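Local atomic coordinates of ferric vibriobactin ABC transporter, periplasmic ferric vibriobactin-binding protein (Vibrio cholerae, PDB entry 3R5T), a protein that binds the iron-loaded siderophore ferric vibriobactin in the periplasm and probably delivers it to an ABC transporter for uptake. Residues 25-30 with 85-90; 53-58 with 66-71; 224-229 with 251-256. All coordinates share one frame; numbering follows the deposited sequence. Where two conformers were deposited one is given.

Contact 1 (25-30 with 85-90); sequences RILSTA and EQPDLI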
ATOM      1  N   ARG A  25      22.857  -2.706   3.843  1.00 15.59           N
ATOM      2  CA  ARG A  25      22.791  -2.265   2.450  1.00 16.35           C
ATOM      3  C   ARG A  25      21.651  -3.010   1.793  1.00 18.30           C
ATOM      4  O   ARG A  25      21.863  -4.024   1.129  1.00 18.64           O
ATOM      5  CB  ARG A  25      24.106  -2.546   1.699  1.00 17.51           C
ATOM      6  CG  ARG A  25      25.323  -1.823   2.259  1.00 21.91           C
ATOM      7  CD  ARG A  25      25.628  -0.537   1.494  1.00 26.89           C
ATOM      8  NE  ARG A  25      25.761  -0.718   0.043  1.00 23.80           N
ATOM      9  CZ  ARG A  25      25.615   0.274  -0.829  1.00 25.03           C
ATOM     10  NH1 ARG A  25      25.365   1.497  -0.386  1.00 25.43           N
ATOM     11  NH2 ARG A  25      25.730   0.054  -2.137  1.00 29.53           N
ATOM     12  N   ILE A  26      20.437  -2.518   2.003  1.00 17.76           N
ATOM     13  CA  ILE A  26      19.244  -3.239   1.570  1.00 16.89           C
ATOM     14  C   ILE A  26      18.821  -2.799   0.166  1.00 15.48           C
ATOM     15  O   ILE A  26      18.736  -1.609  -0.108  1.00 15.97           O
ATOM     16  CB  ILE A  26      18.063  -2.995   2.537  1.00 16.16           C
ATOM     17  CG1 ILE A  26      18.438  -3.375   3.977  1.00 14.22           C
ATOM     18  CG2 ILE A  26      16.828  -3.742   2.067  1.00 16.15           C
ATOM     19  CD1 ILE A  26      17.538  -2.761   5.039  1.00 14.81           C
ATOM     20  N   LEU A  27      18.544  -3.775  -0.694  1.00 17.03           N
ATOM     21  CA  LEU A  27      18.102  -3.516  -2.067  1.00 15.36           C
ATOM     22  C   LEU A  27      16.671  -4.012  -2.229  1.00 16.27           C
ATOM     23  O   LEU A  27      16.382  -5.191  -2.006  1.00 16.73           O
ATOM     24  CB  LEU A  27      19.024  -4.224  -3.079  1.00 14.09           C
ATOM     25  CG  LEU A  27      18.794  -3.865  -4.550  1.00 15.10           C
ATOM     26  CD1 LEU A  27      20.096  -3.870  -5.317  1.00 16.49           C
ATOM     27  CD2 LEU A  27      17.789  -4.811  -5.149  1.00 16.45           C
ATOM     28  N   SER A  28      15.771  -3.112  -2.609  1.00 14.16           N
ATOM     29  CA  SER A  28      14.388  -3.515  -2.798  1.00 14.46           C
ATOM     30  C   SER A  28      14.073  -3.766  -4.256  1.00 15.59           C
ATOM     31  O   SER A  28      14.350  -2.911  -5.115  1.00 15.63           O
ATOM     32  CB  SER A  28      13.433  -2.451  -2.269  1.00 15.15           C
ATOM     33  OG  SER A  28      12.104  -2.825  -2.582  1.00 15.06           O
ATOM     34  N   THR A  29      13.524  -4.946  -4.543  1.00 16.42           N
ATOM     35  CA  THR A  29      13.097  -5.258  -5.909  1.00 15.74           C
ATOM     36  C   THR A  29      11.626  -4.956  -6.166  1.00 16.19           C
ATOM     37  O   THR A  29      11.134  -5.216  -7.270  1.00 16.41           O
ATOM     38  CB  THR A  29      13.355  -6.739  -6.301  1.00 15.15           C
ATOM     39  OG1 THR A  29      12.470  -7.608  -5.571  1.00 14.76           O
ATOM     40  CG2 THR A  29      14.804  -7.135  -6.008  1.00 15.60           C
ATOM     41  N   ALA A  30      10.945  -4.428  -5.143  1.00 13.42           N
ATOM     42  CA  ALA A  30       9.503  -4.147  -5.226  1.00 14.13           C
ATOM     43  C   ALA A  30       9.213  -2.719  -4.776  1.00 12.85           C
ATOM     44  O   ALA A  30       9.313  -2.398  -3.581  1.00 13.38           O
ATOM     45  CB  ALA A  30       8.671  -5.159  -4.377  1.00 13.68           C
ATOM     46  N   GLU A  85      25.622  -2.957  -6.730  1.00 25.07           N
ATOM     47  CA  GLU A  85      25.180  -2.327  -5.490  1.00 26.61           C
ATOM     48  C   GLU A  85      25.713  -3.047  -4.247  1.00 26.03           C
ATOM     49  O   GLU A  85      25.712  -2.476  -3.152  1.00 25.93           O
ATOM     50  CB  GLU A  85      23.654  -2.237  -5.442  1.00 29.38           C
ATOM     51  CG  GLU A  85      23.062  -1.252  -6.441  1.00 29.50           C
ATOM     52  CD  GLU A  85      23.601   0.155  -6.266  1.00 32.57           C
ATOM     53  OE1 GLU A  85      24.144   0.715  -7.246  1.00 33.54           O
ATOM     54  OE2 GLU A  85      23.508   0.698  -5.148  1.00 34.67           O
ATOM     55  N   GLN A  86      26.161  -4.289  -4.418  1.00 25.35           N
ATOM     56  CA  GLN A  86      26.656  -5.117  -3.308  1.00 26.26           C
ATOM     57  C   GLN A  86      25.758  -5.078  -2.073  1.00 25.00           C
ATOM     58  O   GLN A  86      26.189  -4.677  -0.982  1.00 25.61           O
ATOM     59  CB  GLN A  86      28.097  -4.756  -2.931  1.00 30.25           C
ATOM     60  CG  GLN A  86      29.103  -5.019  -4.046  1.00 40.41           C
ATOM     61  CD  GLN A  86      30.307  -5.804  -3.574  1.00 51.14           C
ATOM     62  OE1 GLN A  86      30.177  -6.758  -2.802  1.00 53.29           O
ATOM     63  NE2 GLN A  86      31.488  -5.417  -4.043  1.00 54.50           N
ATOM     64  N   PRO A  87      24.506  -5.506  -2.233  1.00 20.65           N
ATOM     65  CA  PRO A  87      23.576  -5.476  -1.101  1.00 18.49           C
ATOM     66  C   PRO A  87      23.855  -6.619  -0.135  1.00 20.16           C
ATOM     67  O   PRO A  87      24.506  -7.606  -0.493  1.00 20.29           O
ATOM     68  CB  PRO A  87      22.219  -5.670  -1.774  1.00 16.89           C
ATOM     69  CG  PRO A  87      22.536  -6.491  -2.994  1.00 20.26           C
ATOM     70  CD  PRO A  87      23.880  -6.040  -3.459  1.00 21.04           C
ATOM     71  N   ASP A  88      23.369  -6.488   1.094  1.00 20.04           N
ATOM     72  CA  ASP A  88      23.405  -7.594   2.043  1.00 20.92           C
ATOM     73  C   ASP A  88      22.008  -8.094   2.419  1.00 18.22           C
ATOM     74  O   ASP A  88      21.852  -8.968   3.276  1.00 22.65           O
ATOM     75  CB  ASP A  88      24.228  -7.252   3.291  1.00 21.78           C
ATOM     76  CG  ASP A  88      23.742  -6.000   4.012  1.00 19.65           C
ATOM     77  OD1 ASP A  88      22.661  -5.457   3.668  1.00 19.06           O
ATOM     78  OD2 ASP A  88      24.459  -5.575   4.952  1.00 19.61           O
ATOM     79  N   LEU A  89      20.992  -7.535   1.774  1.00 15.69           N
ATOM     80  CA  LEU A  89      19.642  -8.080   1.872  1.00 16.92           C
ATOM     81  C   LEU A  89      18.900  -7.638   0.625  1.00 16.47           C
ATOM     82  O   LEU A  89      18.936  -6.470   0.279  1.00 18.63           O
ATOM     83  CB  LEU A  89      18.907  -7.561   3.115  1.00 17.28           C
ATOM     84  CG  LEU A  89      17.490  -8.122   3.314  1.00 17.18           C
ATOM     85  CD1 LEU A  89      17.522  -9.607   3.674  1.00 21.09           C
ATOM     86  CD2 LEU A  89      16.735  -7.343   4.384  1.00 15.38           C
ATOM     87  N   ILE A  90      18.198  -8.569  -0.011  1.00 14.56           N
ATOM     88  CA  ILE A  90      17.374  -8.258  -1.179  1.00 16.60           C
ATOM     89  C   ILE A  90      15.922  -8.586  -0.850  1.00 17.75           C
ATOM     90  O   ILE A  90      15.628  -9.687  -0.375  1.00 18.42           O
ATOM     91  CB  ILE A  90      17.836  -9.070  -2.424  1.00 17.39           C
ATOM     92  CG1 ILE A  90      19.268  -8.689  -2.797  1.00 17.85           C
ATOM     93  CG2 ILE A  90      16.909  -8.820  -3.625  1.00 18.52           C
ATOM     94  CD1 ILE A  90      19.933  -9.654  -3.770  1.00 18.98           C
TER
HETATM   95  O   HOH W   1      27.806  -2.779  -0.245  1.00 30.12           O

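Contact 2 (53-58 with 66-71); sequences STFFEQ and RQVKKL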
ATOM      1  N   SER A  53       8.852   3.277 -14.658  1.00 20.22           N
ATOM      2  CA  SER A  53      10.135   3.800 -14.204  1.00 19.82           C
ATOM      3  C   SER A  53      10.032   4.945 -13.204  1.00 18.80           C
ATOM      4  O   SER A  53      10.887   5.824 -13.182  1.00 19.72           O
ATOM      5  CB  SER A  53      10.993   4.204 -15.404  1.00 19.98           C
ATOM      6  OG  SER A  53      11.261   3.061 -16.194  1.00 22.74           O
ATOM      7  N   THR A  54       9.027   4.896 -12.326  1.00 18.76           N
ATOM      8  CA  THR A  54       8.879   5.931 -11.320  1.00 18.09           C
ATOM      9  C   THR A  54       8.897   5.352  -9.910  1.00 16.69           C
ATOM     10  O   THR A  54       8.593   4.173  -9.708  1.00 15.95           O
ATOM     11  CB  THR A  54       7.572   6.716 -11.493  1.00 18.19           C
ATOM     12  OG1 THR A  54       6.450   5.831 -11.372  1.00 23.78           O
ATOM     13  CG2 THR A  54       7.544   7.404 -12.871  1.00 19.38           C
ATOM     14  N   PHE A  55       9.286   6.201  -8.967  1.00 15.38           N
ATOM     15  CA  PHE A  55       9.058   5.971  -7.542  1.00 14.99           C
ATOM     16  C   PHE A  55       7.680   6.532  -7.180  1.00 14.59           C
ATOM     17  O   PHE A  55       7.223   7.512  -7.765  1.00 19.88           O
ATOM     18  CB  PHE A  55      10.106   6.718  -6.710  1.00 16.55           C
ATOM     19  CG  PHE A  55      11.468   6.055  -6.643  1.00 18.40           C
ATOM     20  CD1 PHE A  55      11.646   4.711  -6.945  1.00 15.97           C
ATOM     21  CD2 PHE A  55      12.562   6.785  -6.214  1.00 18.20           C
ATOM     22  CE1 PHE A  55      12.913   4.131  -6.831  1.00 17.20           C
ATOM     23  CE2 PHE A  55      13.820   6.211  -6.098  1.00 18.18           C
ATOM     24  CZ  PHE A  55      13.990   4.880  -6.405  1.00 17.62           C
ATOM     25  N   PHE A  56       7.017   5.957  -6.179  1.00 14.98           N
ATOM     26  CA  PHE A  56       5.729   6.520  -5.746  1.00 13.79           C
ATOM     27  C   PHE A  56       5.913   7.922  -5.200  1.00 15.03           C
ATOM     28  O   PHE A  56       6.835   8.172  -4.411  1.00 16.52           O
ATOM     29  CB  PHE A  56       5.010   5.633  -4.716  1.00 14.25           C
ATOM     30  CG  PHE A  56       4.501   4.332  -5.272  1.00 15.97           C
ATOM     31  CD1 PHE A  56       3.777   4.297  -6.460  1.00 16.37           C
ATOM     32  CD2 PHE A  56       4.742   3.141  -4.613  1.00 14.12           C
ATOM     33  CE1 PHE A  56       3.302   3.091  -6.962  1.00 15.98           C
ATOM     34  CE2 PHE A  56       4.259   1.932  -5.104  1.00 15.58           C
ATOM     35  CZ  PHE A  56       3.560   1.908  -6.288  1.00 15.23           C
ATOM     36  N   GLU A  57       5.034   8.837  -5.594  1.00 16.37           N
ATOM     37  CA  GLU A  57       5.231  10.257  -5.304  1.00 16.91           C
ATOM     38  C   GLU A  57       5.187  10.609  -3.823  1.00 16.70           C
ATOM     39  O   GLU A  57       5.810  11.579  -3.398  1.00 16.77           O
ATOM     40  CB  GLU A  57       4.206  11.102  -6.074  1.00 18.67           C
ATOM     41  CG  GLU A  57       4.482  12.593  -6.039  1.00 21.43           C
ATOM     42  CD  GLU A  57       5.797  13.004  -6.708  1.00 23.60           C
ATOM     43  OE1 GLU A  57       6.418  12.200  -7.440  1.00 25.48           O
ATOM     44  OE2 GLU A  57       6.209  14.158  -6.487  1.00 23.23           O
ATOM     45  N   GLN A  58       4.459   9.827  -3.038  1.00 15.23           N
ATOM     46  CA  GLN A  58       4.399  10.117  -1.608  1.00 14.52           C
ATOM     47  C   GLN A  58       5.770  10.068  -0.915  1.00 14.65           C
ATOM     48  O   GLN A  58       5.941  10.685   0.146  1.00 15.34           O
ATOM     49  CB  GLN A  58       3.409   9.201  -0.887  1.00 14.14           C
ATOM     50  CG  GLN A  58       3.761   7.708  -0.944  1.00 13.58           C
ATOM     51  CD  GLN A  58       3.109   6.983  -2.091  1.00 15.66           C
ATOM     52  OE1 GLN A  58       2.737   7.598  -3.111  1.00 15.78           O
ATOM     53  NE2 GLN A  58       2.962   5.657  -1.955  1.00 17.37           N
ATOM     54  N   ARG A  66      17.690  10.564   0.542  1.00 23.01           N
ATOM     55  CA  ARG A  66      18.465   9.488   1.161  1.00 21.91           C
ATOM     56  C   ARG A  66      19.346   8.734   0.158  1.00 21.76           C
ATOM     57  O   ARG A  66      19.992   7.730   0.502  1.00 19.62           O
ATOM     58  CB  ARG A  66      17.533   8.525   1.905  1.00 23.98           C
ATOM     59  CG  ARG A  66      16.885   9.156   3.116  1.00 25.98           C
ATOM     60  CD  ARG A  66      16.021   8.158   3.879  1.00 23.33           C
ATOM     61  NE  ARG A  66      15.331   8.809   4.987  1.00 23.00           N
ATOM     62  CZ  ARG A  66      14.379   8.244   5.721  1.00 21.17           C
ATOM     63  NH1 ARG A  66      13.981   6.991   5.485  1.00 19.92           N
ATOM     64  NH2 ARG A  66      13.812   8.945   6.694  1.00 23.94           N
ATOM     65  N   GLN A  67      19.381   9.232  -1.077  1.00 22.01           N
ATOM     66  CA  GLN A  67      20.232   8.673  -2.115  1.00 21.38           C
ATOM     67  C   GLN A  67      19.884   7.231  -2.448  1.00 21.25           C
ATOM     68  O   GLN A  67      20.762   6.426  -2.753  1.00 25.14           O
ATOM     69  CB  GLN A  67      21.708   8.805  -1.730  1.00 23.73           C
ATOM     70  CG  GLN A  67      22.159  10.245  -1.615  1.00 27.08           C
ATOM     71  CD  GLN A  67      23.548  10.381  -1.021  1.00 37.52           C
ATOM     72  OE1 GLN A  67      24.471   9.655  -1.392  1.00 38.49           O
ATOM     73  NE2 GLN A  67      23.702  11.314  -0.084  1.00 39.77           N
ATOM     74  N   VAL A  68      18.593   6.917  -2.424  1.00 19.27           N
ATOM     75  CA  VAL A  68      18.140   5.595  -2.838  1.00 19.26           C
ATOM     76  C   VAL A  68      18.213   5.536  -4.360  1.00 20.20           C
ATOM     77  O   VAL A  68      17.470   6.240  -5.039  1.00 21.84           O
ATOM     78  CB  VAL A  68      16.689   5.322  -2.387  1.00 17.22           C
ATOM     79  CG1 VAL A  68      16.204   3.959  -2.900  1.00 16.65           C
ATOM     80  CG2 VAL A  68      16.571   5.407  -0.875  1.00 18.06           C
ATOM     81  N   LYS A  69      19.104   4.705  -4.897  1.00 18.36           N
ATOM     82  CA  LYS A  69      19.285   4.619  -6.340  1.00 18.25           C
ATOM     83  C   LYS A  69      18.078   3.987  -7.017  1.00 17.84           C
ATOM     84  O   LYS A  69      17.592   2.947  -6.568  1.00 19.89           O
ATOM     85  CB  LYS A  69      20.550   3.810  -6.647  1.00 21.69           C
ATOM     86  CG  LYS A  69      20.924   3.746  -8.111  1.00 26.29           C
ATOM     87  CD  LYS A  69      22.323   3.172  -8.264  1.00 31.97           C
ATOM     88  CE  LYS A  69      23.322   3.944  -7.395  1.00 36.95           C
ATOM     89  NZ  LYS A  69      24.726   3.416  -7.442  1.00 39.75           N
ATOM     90  N   LYS A  70      17.569   4.614  -8.081  1.00 17.43           N
ATOM     91  CA  LYS A  70      16.458   4.021  -8.821  0.69 19.23           C
ATOM     92  C   LYS A  70      16.989   2.979  -9.794  1.00 19.19           C
ATOM     93  O   LYS A  70      17.841   3.267 -10.645  1.00 20.33           O
ATOM     94  CB  LYS A  70      15.624   5.072  -9.563  0.69 22.04           C
ATOM     95  CG  LYS A  70      14.357   4.485 -10.186  0.69 23.81           C
ATOM     96  CD  LYS A  70      13.268   5.536 -10.405  0.69 28.73           C
ATOM     97  CE  LYS A  70      13.761   6.677 -11.263  0.69 31.05           C
ATOM     98  NZ  LYS A  70      12.665   7.616 -11.647  0.69 30.83           N
ATOM     99  N   LEU A  71      16.489   1.759  -9.646  1.00 19.20           N
ATOM    100  CA  LEU A  71      16.913   0.648 -10.485  1.00 19.44           C
ATOM    101  C   LEU A  71      15.934   0.454 -11.640  1.00 20.10           C
ATOM    102  O   LEU A  71      15.430   1.430 -12.196  1.00 21.41           O
ATOM    103  CB  LEU A  71      17.026  -0.623  -9.640  1.00 20.79           C
ATOM    104  CG  LEU A  71      17.950  -0.467  -8.423  1.00 23.58           C
ATOM    105  CD1 LEU A  71      17.840  -1.689  -7.527  1.00 25.57           C
ATOM    106  CD2 LEU A  71      19.402  -0.200  -8.851  1.00 24.72           C
TER
HETATM  107  O   HOH W   2      10.765   8.650  -9.730  1.00 24.47           O

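Contact 3 (224-229 with 251-256); sequences QLQAET and NLPSIQ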
ATOM      1  N   GLN A 224     -23.714  -3.039  -8.248  1.00 22.85           N
ATOM      2  CA  GLN A 224     -24.279  -3.791  -7.127  1.00 23.65           C
ATOM      3  C   GLN A 224     -23.739  -3.352  -5.773  1.00 22.50           C
ATOM      4  O   GLN A 224     -24.185  -3.857  -4.738  1.00 22.45           O
ATOM      5  CB  GLN A 224     -24.052  -5.289  -7.337  1.00 25.67           C
ATOM      6  CG  GLN A 224     -24.718  -5.807  -8.613  1.00 28.18           C
ATOM      7  CD  GLN A 224     -24.400  -7.267  -8.906  1.00 31.10           C
ATOM      8  OE1 GLN A 224     -23.261  -7.622  -9.180  1.00 30.69           O
ATOM      9  NE2 GLN A 224     -25.425  -8.117  -8.869  1.00 34.30           N
ATOM     10  N   LEU A 225     -22.806  -2.403  -5.771  1.00 20.11           N
ATOM     11  CA  LEU A 225     -22.248  -1.911  -4.508  1.00 21.51           C
ATOM     12  C   LEU A 225     -23.315  -1.180  -3.686  1.00 24.86           C
ATOM     13  O   LEU A 225     -24.108  -0.403  -4.220  1.00 25.66           O
ATOM     14  CB  LEU A 225     -21.029  -1.017  -4.772  1.00 20.82           C
ATOM     15  CG  LEU A 225     -19.832  -1.750  -5.371  1.00 24.57           C
ATOM     16  CD1 LEU A 225     -18.780  -0.763  -5.875  1.00 25.25           C
ATOM     17  CD2 LEU A 225     -19.233  -2.692  -4.346  1.00 24.04           C
ATOM     18  N   GLN A 226     -23.351  -1.433  -2.382  1.00 25.07           N
ATOM     19  CA  GLN A 226     -24.440  -0.891  -1.575  1.00 28.49           C
ATOM     20  C   GLN A 226     -24.053   0.259  -0.647  1.00 26.72           C
ATOM     21  O   GLN A 226     -24.931   0.949  -0.115  1.00 26.98           O
ATOM     22  CB  GLN A 226     -25.122  -2.002  -0.769  1.00 30.73           C
ATOM     23  CG  GLN A 226     -25.731  -3.123  -1.608  1.00 36.86           C
ATOM     24  CD  GLN A 226     -27.061  -2.746  -2.257  1.00 42.57           C
ATOM     25  OE1 GLN A 226     -27.871  -3.618  -2.585  1.00 46.55           O
ATOM     26  NE2 GLN A 226     -27.290  -1.451  -2.443  1.00 41.04           N
ATOM     27  N   ALA A 227     -22.758   0.471  -0.450  1.00 21.92           N
ATOM     28  CA  ALA A 227     -22.330   1.475   0.519  1.00 25.77           C
ATOM     29  C   ALA A 227     -22.760   2.890   0.135  1.00 25.48           C
ATOM     30  O   ALA A 227     -22.837   3.260  -1.047  1.00 23.36           O
ATOM     31  CB  ALA A 227     -20.822   1.408   0.765  1.00 21.92           C
ATOM     32  N   GLU A 228     -23.021   3.675   1.169  1.00 24.50           N
ATOM     33  CA  GLU A 228     -23.480   5.043   1.039  1.00 26.58           C
ATOM     34  C   GLU A 228     -22.356   5.999   0.665  1.00 24.81           C
ATOM     35  O   GLU A 228     -22.609   7.141   0.284  1.00 24.85           O
ATOM     36  CB  GLU A 228     -24.112   5.499   2.354  1.00 28.19           C
ATOM     37  CG  GLU A 228     -25.347   4.702   2.756  1.00 30.21           C
ATOM     38  CD  GLU A 228     -25.084   3.575   3.761  1.00 29.70           C
ATOM     39  OE1 GLU A 228     -23.988   2.960   3.773  1.00 27.23           O
ATOM     40  OE2 GLU A 228     -26.013   3.294   4.552  1.00 32.69           O
ATOM     41  N   THR A 229     -21.118   5.526   0.784  1.00 21.59           N
ATOM     42  CA  THR A 229     -19.942   6.333   0.495  1.00 22.45           C
ATOM     43  C   THR A 229     -18.962   5.508  -0.329  1.00 19.31           C
ATOM     44  O   THR A 229     -18.810   4.312  -0.101  1.00 17.92           O
ATOM     45  CB  THR A 229     -19.269   6.823   1.794  1.00 24.32           C
ATOM     46  OG1 THR A 229     -20.172   7.700   2.485  1.00 24.36           O
ATOM     47  CG2 THR A 229     -17.969   7.567   1.499  1.00 23.82           C
ATOM     48  N   ASN A 251     -27.471   5.034 -10.141  1.00 26.69           N
ATOM     49  CA  ASN A 251     -28.326   4.649  -9.018  1.00 28.08           C
ATOM     50  C   ASN A 251     -27.566   4.102  -7.804  1.00 27.94           C
ATOM     51  O   ASN A 251     -28.172   3.636  -6.835  1.00 32.10           O
ATOM     52  CB  ASN A 251     -29.416   3.686  -9.490  1.00 31.03           C
ATOM     53  CG  ASN A 251     -30.440   4.370 -10.366  1.00 30.96           C
ATOM     54  OD1 ASN A 251     -30.865   5.490 -10.075  1.00 32.25           O
ATOM     55  ND2 ASN A 251     -30.838   3.712 -11.452  1.00 31.40           N
ATOM     56  N   LEU A 252     -26.237   4.170  -7.839  1.00 24.70           N
ATOM     57  CA  LEU A 252     -25.449   3.758  -6.682  0.65 23.80           C
ATOM     58  C   LEU A 252     -25.792   4.616  -5.476  1.00 25.38           C
ATOM     59  O   LEU A 252     -25.939   5.828  -5.589  1.00 28.26           O
ATOM     60  CB  LEU A 252     -23.943   3.860  -6.948  0.65 23.97           C
ATOM     61  CG  LEU A 252     -23.267   2.684  -7.647  0.65 25.38           C
ATOM     62  CD1 LEU A 252     -21.764   2.932  -7.753  0.65 25.36           C
ATOM     63  CD2 LEU A 252     -23.541   1.387  -6.917  0.65 26.08           C
ATOM     64  N   PRO A 253     -25.924   3.988  -4.302  1.00 26.52           N
ATOM     65  CA  PRO A 253     -26.242   4.797  -3.125  1.00 27.88           C
ATOM     66  C   PRO A 253     -25.250   5.935  -2.892  1.00 25.29           C
ATOM     67  O   PRO A 253     -25.664   7.042  -2.539  1.00 29.86           O
ATOM     68  CB  PRO A 253     -26.195   3.780  -1.976  1.00 30.50           C
ATOM     69  CG  PRO A 253     -26.506   2.467  -2.633  1.00 28.80           C
ATOM     70  CD  PRO A 253     -25.905   2.544  -4.008  1.00 29.51           C
ATOM     71  N   SER A 254     -23.960   5.681  -3.109  1.00 21.04           N
ATOM     72  CA  SER A 254     -22.955   6.714  -2.884  1.00 23.22           C
ATOM     73  C   SER A 254     -23.062   7.867  -3.887  1.00 25.15           C
ATOM     74  O   SER A 254     -22.819   9.024  -3.540  1.00 25.79           O
ATOM     75  CB  SER A 254     -21.557   6.098  -2.883  1.00 21.69           C
ATOM     76  OG  SER A 254     -21.309   5.417  -4.104  1.00 23.85           O
ATOM     77  N   ILE A 255     -23.425   7.550  -5.128  1.00 25.74           N
ATOM     78  CA  ILE A 255     -23.687   8.575  -6.141  1.00 25.97           C
ATOM     79  C   ILE A 255     -24.996   9.333  -5.874  1.00 27.65           C
ATOM     80  O   ILE A 255     -25.045  10.556  -5.975  1.00 28.25           O
ATOM     81  CB  ILE A 255     -23.647   7.986  -7.570  1.00 24.28           C
ATOM     82  CG1 ILE A 255     -22.209   7.607  -7.928  1.00 21.96           C
ATOM     83  CG2 ILE A 255     -24.185   8.983  -8.570  1.00 27.47           C
ATOM     84  CD1 ILE A 255     -22.081   6.898  -9.272  1.00 25.32           C
ATOM     85  N   GLN A 256     -26.049   8.612  -5.504  1.00 27.35           N
ATOM     86  CA  GLN A 256     -27.304   9.261  -5.143  1.00 31.57           C
ATOM     87  C   GLN A 256     -27.099  10.269  -4.012  1.00 32.86           C
ATOM     88  O   GLN A 256     -27.657  11.366  -4.037  1.00 36.38           O
ATOM     89  CB  GLN A 256     -28.352   8.217  -4.760  1.00 34.79           C
ATOM     90  CG  GLN A 256     -28.822   7.383  -5.943  1.00 40.95           C
ATOM     91  CD  GLN A 256     -29.776   6.275  -5.535  1.00 47.60           C
ATOM     92  OE1 GLN A 256     -29.605   5.647  -4.491  1.00 50.52           O
ATOM     93  NE2 GLN A 256     -30.782   6.025  -6.366  1.00 49.38           N
TER
HETATM   94  O   HOH W   3     -21.804   2.336  -3.412  1.00 25.49           O

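Contact 1 (25-30 with 85-90)
R25 and D88 open the parallel pairing of strand 26-28 with strand 89-93, two inner strands of the five-stranded parallel sheet in one lobe of this solute-binding protein. R25 N gives its hydrogen to D88 OD1 (2.8 Å), which it meets from above the carboxylate plane, and D88 N returns a bond to R25 O (2.9 Å). Outward along R25, CB lies beside D88 OD1 and Q86 O, then bends at chi2 and chi3 turn CD and then NE back toward 85-86; E85 O and Q86 O lie at the edge of the guanidinium, near its plane. NE gives its hydrogen to a water that in turn donates to Q86 O. At the tip NH2 reaches E85 O at 2.7 Å with an N-H...O angle of 161°; the salt bridge from NH2 to E85 OE2 is long (3.8 Å), and E85 OE1 pairs with K69. Further along, L27 N donates to L89 O almost straight (2.9 Å, 175°). L27 CB packs on P87 CB, its CD1 leans on E85 CB, and I26 lies with L89 on the other sheet face. Past the last bridge the methyls T29 CG2 and I90 CG2 meet at 3.6 Å.

Contact 2 (53-58 with 66-71)
F55 and K70 make the tight half of this contact. F55 points its CB toward strand 69-73, and the lysine chain runs antiparallel to the phenylalanine side chain: CB and CG pass the rim at CZ and CE1, and CD lies over one face. K70 CD sits 3.9 Å from the F55 ring centroid and 14° off the normal, a CH-pi contact, while K70 CB comes within 3.6 Å of F55 CZ. At the ring edge, in plane, stands V68 O, 3.8 Å from F55 CE2, and V68 CG1 touches CZ more loosely at 4.2 Å. W59 meets the same ring with its plane at about 45°, and A63 packs on it.

Outward from the ring the contact changes character. K70 lies at the surface in two conformers; the one given is described. CG is anti to the backbone N (chi1 -172°), and the bend at chi3 turns CE toward S53 O. NZ stands higher above the same face, where it donates to S53 O at 3.0 Å. NZ also donates to a water (2.9 Å) that accepts from F55 N, joining the two sides. The ammonium stands 5.6 Å from the F55 centroid, at most a weak cation-pi attraction.

Next along the chain F56 touches the bound vibriobactin, which makes this loop part of the siderophore pocket. Helix 60-65 ends in a Schellman motif with Q67 as C-prime residue, and strand 69-73 then runs parallel beside strand 44-49: a beta-alpha-beta crossover, with F55, in the loop before the helix, packed against the second strand.

Contact 3 (224-229 with 251-256)
P253 sets the rim of its five-membered ring against a row of peptide carbonyls from 225-227, and no aromatic plane takes part. Around the rim, CD lies 3.5 Å from L225 O, CG 3.3 Å from Q226 O, and CB 3.5 Å from A227 O. The Q226 side chain crosses P253 at a slant; from a CB that points away, chi2 (-77°) turns CD back, and NE2 comes within 4.0 Å of P253 CG.

No clear direct hydrogen bond spans the two segments, so backbone oxygens against carbon carry most of the contact. S254 CA makes a CA-H...O contact to E228 O at 3.2 Å, with an angle of 148° at the hydrogen, and E228 O also accepts from Q259 NE2. S254 CB presses on that same oxygen and on A227 O. One water bridges the gap, donating to A227 O at 2.7 Å and lying 3.2 Å from S254 OG. The hydroxyl, held between the backbone N and the carbonyl carbon (chi1 57°), has T230 OG1 as its stronger partner. In the conformer given, L252 CD2 comes close to L225 O and lies 4.1 Å from L225 CB.

L252 holds the N-cap position of the short helix 253-256, and P253 is its first residue, a place where a proline, lacking an N-H, costs no helix bond. On the loop side, the E198 carboxylate accepts from both Q226 N and A227 N.

This joins the entry to strand 229-233 with the helix leading into strand 260-264, its parallel neighbour. L225 and A227 pack against strand 165-169, S254 and I255 against V260, while L252 and I255 rest against F243 of helix 237-244.

How the contacts relate
From the N terminus, contact 1 opens first, at strand 26-28, and closes only at strand 89-93, making neighbours of the first and fourth strands of the parallel sheet. Within that span contact 2 closes the much shorter loop from 53-58 to 66-71, at the edge strand 69-73. The two touch: K69 NZ reaches E85 OE1 in a salt bridge of 2.8 Å, and L27 packs on L71. Contact 3 follows in series, long after both have closed, and ties strand 229-233 to the approach of 260-264 in the second sheet. Its centre is about 45 Å from that of contact 1, across the chain's centre, so contacts 1 and 2 belong to one sheet and contact 3 to the other.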